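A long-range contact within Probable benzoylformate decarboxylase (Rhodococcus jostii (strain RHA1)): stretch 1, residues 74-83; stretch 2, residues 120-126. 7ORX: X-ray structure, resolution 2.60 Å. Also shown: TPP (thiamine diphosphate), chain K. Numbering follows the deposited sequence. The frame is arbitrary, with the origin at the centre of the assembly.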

ATOM      1  N   ALA C  74      12.835  -6.439 -13.435  1.00 87.14           N
ATOM      2  CA  ALA C  74      12.882  -5.281 -12.505  1.00 84.79           C
ATOM      3  C   ALA C  74      11.514  -4.585 -12.474  1.00 86.32           C
ATOM      4  O   ALA C  74      10.483  -5.281 -12.663  1.00 85.89           O
ATOM      5  CB  ALA C  74      14.009  -4.357 -12.934  1.00 85.12           C
ATOM      6  N   ALA C  75      11.492  -3.258 -12.283  1.00 90.81           N
ATOM      7  CA  ALA C  75      10.271  -2.421 -12.174  1.00 92.61           C
ATOM      8  C   ALA C  75       9.681  -2.101 -13.560  1.00 93.27           C
ATOM      9  O   ALA C  75       8.426  -2.133 -13.686  1.00 92.64           O
ATOM     10  CB  ALA C  75      10.599  -1.156 -11.408  1.00 95.53           C
ATOM     11  N   SER C  76      10.537  -1.794 -14.548  1.00 94.31           N
ATOM     12  CA  SER C  76      10.137  -1.404 -15.932  1.00 94.42           C
ATOM     13  C   SER C  76       9.447  -2.580 -16.638  1.00 90.07           C
ATOM     14  O   SER C  76       8.380  -2.351 -17.263  1.00 89.33           O
ATOM     15  CB  SER C  76      11.307  -0.847 -16.739  1.00 97.74           C
ATOM     16  OG  SER C  76      12.542  -1.504 -16.448  1.00104.17           O
ATOM     17  N   GLY C  77      10.017  -3.784 -16.532  1.00 86.49           N
ATOM     18  CA  GLY C  77       9.452  -5.043 -17.069  1.00 85.14           C
ATOM     19  C   GLY C  77       8.171  -5.472 -16.337  1.00 84.65           C
ATOM     20  O   GLY C  77       7.194  -5.855 -17.029  1.00 86.44           O
ATOM     21  N   SER C  78       8.152  -5.421 -14.998  1.00 82.85           N
ATOM     22  CA  SER C  78       6.973  -5.781 -14.160  1.00 80.35           C
ATOM     23  C   SER C  78       5.809  -4.825 -14.449  1.00 77.43           C
ATOM     24  O   SER C  78       4.670  -5.332 -14.621  1.00 74.56           O
ATOM     25  CB  SER C  78       7.322  -5.813 -12.679  1.00 77.88           C
ATOM     26  OG  SER C  78       8.211  -6.871 -12.475  1.00 76.82           O
ATOM     27  N   GLY C  79       6.086  -3.515 -14.459  1.00 76.74           N
ATOM     28  CA  GLY C  79       5.106  -2.452 -14.736  1.00 79.64           C
ATOM     29  C   GLY C  79       4.428  -2.665 -16.093  1.00 83.56           C
ATOM     30  O   GLY C  79       3.184  -2.547 -16.161  1.00 85.01           O
ATOM     31  N   ASN C  80       5.192  -2.994 -17.148  1.00 83.65           N
ATOM     32  CA  ASN C  80       4.661  -3.232 -18.513  1.00 84.68           C
ATOM     33  C   ASN C  80       3.608  -4.364 -18.504  1.00 82.02           C
ATOM     34  O   ASN C  80       2.765  -4.402 -19.468  1.00 78.92           O
ATOM     35  CB  ASN C  80       5.806  -3.446 -19.514  1.00 88.42           C
ATOM     36  CG  ASN C  80       6.441  -2.148 -20.003  1.00 93.37           C
ATOM     37  OD1 ASN C  80       5.889  -1.053 -19.857  1.00 97.71           O
ATOM     38  ND2 ASN C  80       7.598  -2.255 -20.628  1.00 94.51           N
ATOM     39  N   ALA C  81       3.582  -5.219 -17.453  1.00 77.75           N
ATOM     40  CA  ALA C  81       2.703  -6.416 -17.348  1.00 75.63           C
ATOM     41  C   ALA C  81       1.461  -6.189 -16.458  1.00 75.51           C
ATOM     42  O   ALA C  81       0.599  -7.079 -16.402  1.00 76.68           O
ATOM     43  CB  ALA C  81       3.523  -7.578 -16.878  1.00 75.05           C
ATOM     44  N   MET C  82       1.326  -5.037 -15.816  1.00 75.92           N
ATOM     45  CA  MET C  82       0.210  -4.751 -14.879  1.00 76.48           C
ATOM     46  C   MET C  82      -1.132  -4.859 -15.577  1.00 74.31           C
ATOM     47  O   MET C  82      -2.047  -5.433 -15.012  1.00 72.05           O
ATOM     48  CB  MET C  82       0.367  -3.355 -14.296  1.00 82.75           C
ATOM     49  CG  MET C  82       1.589  -3.274 -13.404  1.00 89.44           C
ATOM     50  SD  MET C  82       1.112  -3.065 -11.703  1.00106.60           S
ATOM     51  CE  MET C  82       0.181  -4.583 -11.440  1.00101.53           C
ATOM     52  N   GLY C  83      -1.243  -4.314 -16.783  1.00 76.74           N
ATOM     53  CA  GLY C  83      -2.484  -4.377 -17.583  1.00 76.57           C
ATOM     54  C   GLY C  83      -2.904  -5.814 -17.796  1.00 75.38           C
ATOM     55  O   GLY C  83      -4.074  -6.174 -17.477  1.00 74.66           O
TER
HETATM   56  N1' TPP K 601      12.535  -4.909 -20.662  1.00 72.22           N
HETATM   57  C2' TPP K 601      12.409  -3.619 -20.324  1.00 69.01           C
HETATM   58  CM2 TPP K 601      11.038  -3.027 -20.321  1.00 71.33           C
HETATM   59  N3' TPP K 601      13.416  -2.815 -19.978  1.00 69.04           N
HETATM   60  C4' TPP K 601      14.651  -3.339 -19.973  1.00 73.40           C
HETATM   61  N4' TPP K 601      15.653  -2.520 -19.607  1.00 72.80           N
HETATM   62  C5' TPP K 601      14.888  -4.684 -20.332  1.00 74.55           C
HETATM   63  C6' TPP K 601      13.772  -5.429 -20.662  1.00 73.50           C
HETATM   64  C7' TPP K 601      16.276  -5.281 -20.338  1.00 80.57           C
HETATM   65  N3  TPP K 601      17.133  -4.720 -21.394  1.00 86.03           N
HETATM   66  C2  TPP K 601      17.953  -3.693 -21.178  1.00 82.08           C
HETATM   67  S1  TPP K 601      19.221  -3.685 -22.316  1.00 87.80           S
HETATM   68  C5  TPP K 601      18.279  -4.723 -23.347  1.00 85.87           C
HETATM   69  C4  TPP K 601      17.196  -5.218 -22.702  1.00 78.73           C
HETATM   70  CM4 TPP K 601      16.180  -6.167 -23.262  1.00 74.73           C
HETATM   71  C6  TPP K 601      18.683  -4.963 -24.780  1.00 99.71           C
HETATM   72  C7  TPP K 601      17.960  -4.061 -25.771  1.00 98.62           C
HETATM   73  O7  TPP K 601      18.402  -4.385 -27.122  1.00 98.97           O
HETATM   74  PA  TPP K 601      18.691  -3.222 -28.204  1.00 82.06           P
HETATM   75  O1A TPP K 601      17.724  -2.103 -28.013  1.00 84.03           O
HETATM   76  O2A TPP K 601      18.797  -3.998 -29.472  1.00 71.02           O
HETATM   77  O3A TPP K 601      20.109  -2.598 -27.813  1.00 77.79           O
HETATM   78  PB  TPP K 601      21.591  -3.115 -28.109  1.00 91.98           P
HETATM   79  O1B TPP K 601      22.399  -1.918 -28.579  1.00103.98           O
HETATM   80  O2B TPP K 601      22.074  -3.647 -26.791  1.00104.43           O
HETATM   81  O3B TPP K 601      21.450  -4.186 -29.161  1.00 83.92           O
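Stretch 2, residues 120-126: TLMKPLV

Stretch 2 packs on stretch 1 in a mainly apolar packing contact, side chain on side chain and side chain on backbone, without a hydrogen bond between the two, burying 356 Å² summed over both sides.

The backbones stay well apart: the nearest CA atoms across the contact, those of Met82 and Met122, are 6.9 Å from each other. Stretch 1 contributes a helical segment followed by a type I beta turn from Gly79 to Met82, closed by a hydrogen bond from Met82 N to Gly79 O at 3.1 Å, and helix resumes at Met82. Stretch 2 leaves a weakly bonded helix near Leu121 and continues as loop, with a cis peptide bond before Pro124 and a hydrogen bond from Leu125 N to Met122 O, 3.1 Å. The order of contacts gives the direction: Ala75 and Ser78 meet Leu121, Ser78 also meets Met122, and Met82 reaches Leu125, so both chains advance the same way along the contact.

Leu121 points toward stretch 1, with chi1 t and chi2 p, and its CD2 lies 4.0 Å from Ala75 CA and 3.9 Å from Ser78 CB. The latter serine turns its hydroxyl back to its own helix, where Ser78 OG donates to Ala74 O at 2.8 Å, while its CB remains available for packing. Met122 starts sideways, yet its end comes nearer, placing CE 3.7 Å from Ser78 O.

Met82 has the largest covered area, 104 Å². Its CA-to-CB bond is also sideways, but the chain end approaches stretch 2: Met82 SD is 3.6 Å from Leu121 O, and Met82 CE is 3.8 Å from Met122 SD. The tightest approaches involve Leu125, whose CD1 lies 3.3 Å from both Met82 CE and Met82 O; for the CE to CD1 pair this is close spacing for carbon against carbon.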

ATOM      1  N   THR C 120       4.849  -3.549  -3.127  1.00102.59           N
ATOM      2  CA  THR C 120       3.797  -2.520  -3.392  1.00105.19           C
ATOM      3  C   THR C 120       3.474  -2.447  -4.899  1.00100.25           C
ATOM      4  O   THR C 120       2.285  -2.281  -5.227  1.00 96.85           O
ATOM      5  CB  THR C 120       4.206  -1.126  -2.879  1.00109.28           C
ATOM      6  OG1 THR C 120       4.730  -1.229  -1.551  1.00109.35           O
ATOM      7  CG2 THR C 120       3.068  -0.122  -2.901  1.00110.51           C
ATOM      8  N   LEU C 121       4.486  -2.519  -5.772  1.00 99.34           N
ATOM      9  CA  LEU C 121       4.343  -2.256  -7.234  1.00103.63           C
ATOM     10  C   LEU C 121       3.091  -2.976  -7.783  1.00102.30           C
ATOM     11  O   LEU C 121       2.212  -2.266  -8.357  1.00 99.04           O
ATOM     12  CB  LEU C 121       5.640  -2.664  -7.951  1.00105.77           C
ATOM     13  CG  LEU C 121       5.696  -2.429  -9.473  1.00108.06           C
ATOM     14  CD1 LEU C 121       5.551  -0.948  -9.874  1.00105.56           C
ATOM     15  CD2 LEU C 121       6.992  -3.019 -10.026  1.00107.59           C
ATOM     16  N   MET C 122       2.958  -4.284  -7.523  1.00103.83           N
ATOM     17  CA  MET C 122       1.976  -5.185  -8.183  1.00100.24           C
ATOM     18  C   MET C 122       0.666  -5.290  -7.391  1.00102.35           C
ATOM     19  O   MET C 122      -0.294  -5.850  -7.954  1.00103.57           O
ATOM     20  CB  MET C 122       2.547  -6.593  -8.371  1.00 98.81           C
ATOM     21  CG  MET C 122       3.876  -6.624  -9.073  1.00102.43           C
ATOM     22  SD  MET C 122       3.644  -5.983 -10.768  1.00113.07           S
ATOM     23  CE  MET C 122       3.751  -7.476 -11.757  1.00110.80           C
ATOM     24  N   LYS C 123       0.594  -4.784  -6.159  1.00107.53           N
ATOM     25  CA  LYS C 123      -0.704  -4.547  -5.453  1.00111.14           C
ATOM     26  C   LYS C 123      -1.451  -3.415  -6.173  1.00107.25           C
ATOM     27  O   LYS C 123      -0.830  -2.437  -6.621  1.00102.93           O
ATOM     28  CB  LYS C 123      -0.513  -4.256  -3.953  1.00111.47           C
ATOM     29  CG  LYS C 123      -0.059  -5.429  -3.110  1.00111.16           C
ATOM     30  CD  LYS C 123      -0.385  -6.768  -3.701  1.00112.22           C
ATOM     31  CE  LYS C 123      -0.130  -7.890  -2.711  1.00117.91           C
ATOM     32  NZ  LYS C 123      -1.359  -8.291  -1.988  1.00119.69           N
ATOM     33  N   PRO C 124      -2.806  -3.499  -6.281  1.00105.86           N
ATOM     34  CA  PRO C 124      -3.622  -4.493  -5.575  1.00104.13           C
ATOM     35  C   PRO C 124      -4.036  -5.736  -6.379  1.00 96.94           C
ATOM     36  O   PRO C 124      -5.025  -6.350  -6.048  1.00 97.83           O
ATOM     37  CB  PRO C 124      -4.881  -3.649  -5.308  1.00107.50           C
ATOM     38  CG  PRO C 124      -5.068  -2.874  -6.588  1.00107.18           C
ATOM     39  CD  PRO C 124      -3.660  -2.610  -7.087  1.00108.11           C
ATOM     40  N   LEU C 125      -3.296  -6.084  -7.425  1.00 90.82           N
ATOM     41  CA  LEU C 125      -3.756  -7.087  -8.422  1.00 89.90           C
ATOM     42  C   LEU C 125      -3.559  -8.498  -7.880  1.00 86.71           C
ATOM     43  O   LEU C 125      -4.540  -9.079  -7.357  1.00 92.92           O
ATOM     44  CB  LEU C 125      -3.017  -6.844  -9.742  1.00 90.78           C
ATOM     45  CG  LEU C 125      -3.541  -5.629 -10.511  1.00 91.30           C
ATOM     46  CD1 LEU C 125      -2.907  -5.550 -11.878  1.00 93.59           C
ATOM     47  CD2 LEU C 125      -5.072  -5.653 -10.631  1.00 88.95           C
ATOM     48  N   VAL C 126      -2.337  -8.993  -8.010  1.00 79.38           N
ATOM     49  CA  VAL C 126      -1.808 -10.244  -7.400  1.00 73.44           C
ATOM     50  C   VAL C 126      -2.455 -10.520  -6.045  1.00 70.88           C
ATOM     51  O   VAL C 126      -2.627  -9.556  -5.300  1.00 70.91           O
ATOM     52  CB  VAL C 126      -0.291 -10.103  -7.310  1.00 73.02           C
ATOM     53  CG1 VAL C 126       0.305  -9.869  -8.699  1.00 73.10           C
ATOM     54  CG2 VAL C 126       0.105  -8.961  -6.391  1.00 74.51           C
TER